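Local coordinates for protein Adhesin/hemolysin (Burkholderia pseudomallei 1026a, PDB 4G6V) that acts as the toxic, tRNA-cleaving component of a contact-dependent growth inhibition system, inhibiting the growth of closely related neighbouring bacteria, at residues Arg61-Arg65 with Asn133-Ser137. Residue numbers count along the deposited sequence, not the author numbering.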
loop_
_atom_site.group_PDB
_atom_site.type_symbol
_atom_site.label_atom_id
_atom_site.label_comp_id
_atom_site.label_asym_id
_atom_site.label_seq_id
_atom_site.Cartn_x
_atom_site.Cartn_y
_atom_site.Cartn_z
ATOM N N ARG A 61 -11.768 -6.332 -2.165
ATOM C CA ARG A 61 -12.308 -4.983 -2.178
ATOM C C ARG A 61 -11.282 -3.951 -2.652
ATOM O O ARG A 61 -11.645 -2.985 -3.311
ATOM C CB ARG A 61 -12.868 -4.612 -0.802
ATOM C CG ARG A 61 -13.614 -3.285 -0.770
ATOM C CD ARG A 61 -13.732 -2.723 0.645
ATOM N NE ARG A 61 -12.426 -2.621 1.312
ATOM C CZ ARG A 61 -11.548 -1.628 1.134
ATOM N NH1 ARG A 61 -11.814 -0.618 0.298
ATOM N NH2 ARG A 61 -10.392 -1.641 1.795
ATOM N N SER A 62 -10.007 -4.144 -2.316
ATOM C CA SER A 62 -8.967 -3.214 -2.786
ATOM C C SER A 62 -8.745 -3.311 -4.291
ATOM O O SER A 62 -8.523 -2.298 -4.931
ATOM C CB SER A 62 -7.628 -3.375 -2.045
ATOM O OG SER A 62 -7.689 -2.800 -0.748
ATOM N N LEU A 63 -8.800 -4.517 -4.851
ATOM C CA LEU A 63 -8.700 -4.670 -6.304
ATOM C C LEU A 63 -9.947 -4.110 -7.034
ATOM O O LEU A 63 -9.817 -3.445 -8.051
ATOM C CB LEU A 63 -8.413 -6.129 -6.698
ATOM C CG LEU A 63 -7.132 -6.714 -6.089
ATOM C CD1 LEU A 63 -6.825 -8.070 -6.670
ATOM C CD2 LEU A 63 -5.932 -5.777 -6.281
ATOM N N ILE A 64 -11.142 -4.365 -6.506
ATOM C CA ILE A 64 -12.351 -3.753 -7.046
ATOM C C ILE A 64 -12.135 -2.254 -7.165
ATOM O O ILE A 64 -12.251 -1.680 -8.247
ATOM C CB ILE A 64 -13.624 -4.010 -6.158
ATOM C CG1 ILE A 64 -14.043 -5.476 -6.194
ATOM C CG2 ILE A 64 -14.809 -3.221 -6.663
ATOM C CD1 ILE A 64 -14.223 -5.990 -7.587
ATOM N N ARG A 65 -11.808 -1.616 -6.050
ATOM C CA ARG A 65 -11.684 -0.158 -6.035
ATOM C C ARG A 65 -10.636 0.411 -7.000
ATOM O O ARG A 65 -10.770 1.542 -7.478
ATOM C CB ARG A 65 -11.440 0.324 -4.619
ATOM C CG ARG A 65 -12.563 -0.066 -3.686
ATOM C CD ARG A 65 -13.642 0.960 -3.766
ATOM N NE ARG A 65 -14.708 0.693 -2.816
ATOM C CZ ARG A 65 -15.838 0.069 -3.123
ATOM N NH1 ARG A 65 -16.042 -0.357 -4.362
ATOM N NH2 ARG A 65 -16.764 -0.129 -2.189
ATOM N N ASN A 133 -9.003 6.825 -3.233
ATOM C CA ASN A 133 -10.416 6.546 -3.447
ATOM C C ASN A 133 -11.159 6.377 -2.131
ATOM O O ASN A 133 -10.956 5.375 -1.405
ATOM C CB ASN A 133 -10.536 5.273 -4.266
ATOM C CG ASN A 133 -11.925 5.049 -4.790
ATOM O OD1 ASN A 133 -12.907 5.555 -4.238
ATOM N ND2 ASN A 133 -12.024 4.270 -5.864
ATOM N N LEU A 134 -12.029 7.339 -1.822
ATOM C CA LEU A 134 -12.712 7.355 -0.519
ATOM C C LEU A 134 -14.015 6.525 -0.430
ATOM O O LEU A 134 -14.820 6.737 0.477
ATOM C CB LEU A 134 -12.954 8.795 -0.037
ATOM C CG LEU A 134 -11.718 9.698 0.140
ATOM C CD1 LEU A 134 -12.103 11.032 0.755
ATOM C CD2 LEU A 134 -10.630 9.034 0.985
ATOM N N ALA A 135 -14.209 5.581 -1.354
ATOM C CA ALA A 135 -15.415 4.735 -1.383
ATOM C C ALA A 135 -15.786 4.162 -0.013
ATOM O O ALA A 135 -16.925 4.281 0.426
ATOM C CB ALA A 135 -15.254 3.602 -2.398
ATOM N N ASP A 136 -14.818 3.549 0.666
ATOM C CA ASP A 136 -15.080 2.883 1.934
ATOM C C ASP A 136 -14.512 3.632 3.146
ATOM O O ASP A 136 -14.403 3.062 4.229
ATOM C CB ASP A 136 -14.494 1.473 1.892
ATOM C CG ASP A 136 -14.815 0.756 0.602
ATOM O OD1 ASP A 136 -15.955 0.257 0.484
ATOM O OD2 ASP A 136 -13.932 0.691 -0.287
ATOM N N SER A 137 -14.143 4.897 2.971
ATOM C CA SER A 137 -13.602 5.683 4.072
ATOM C C SER A 137 -14.560 6.789 4.494
ATOM O O SER A 137 -15.272 7.341 3.673
ATOM C CB SER A 137 -12.270 6.303 3.649
ATOM O OG SER A 137 -11.866 7.318 4.547
#
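Two arginines a helical turn apart can share one carboxylate, and Asp136 is a worked example. Arg65 grips it side-on with two donors, NE reaching OD2 of Asp136 at 2.6 Å and NH2 reaching OD1 of the same residue at 2.8 Å. Arg61 adds a second salt bridge from the preceding turn, its NH1 lying 2.6 Å from Asp136 OD2, though as a hydrogen bond it is weak. The i, i+4 spacing brings both guanidinium groups to the same acid, and OE1 of Gln68 accepts a hydrogen bond from NH1 of Arg65. At the backbone of Arg65, Asn133 ND2 makes a long, weak hydrogen bond to its O (3.4 Å). The other end of that amide works locally: Asn133 OD1 accepts from Ala135 N at 3.2 Å, an Asx turn leading into the type I turn Leu134–Ser137 that carries Asp136. Apolar contact is limited but tight: CB of Ala135 comes within 3.0 Å of Arg65 NE. The salt-bridge network thus fastens helix 57-74 to the loop after strand 129-133 in a PDDEXK nuclease-like fold, where the side chain of Arg65 lies about 6 Å from that of Glu66, a probable active-site residue.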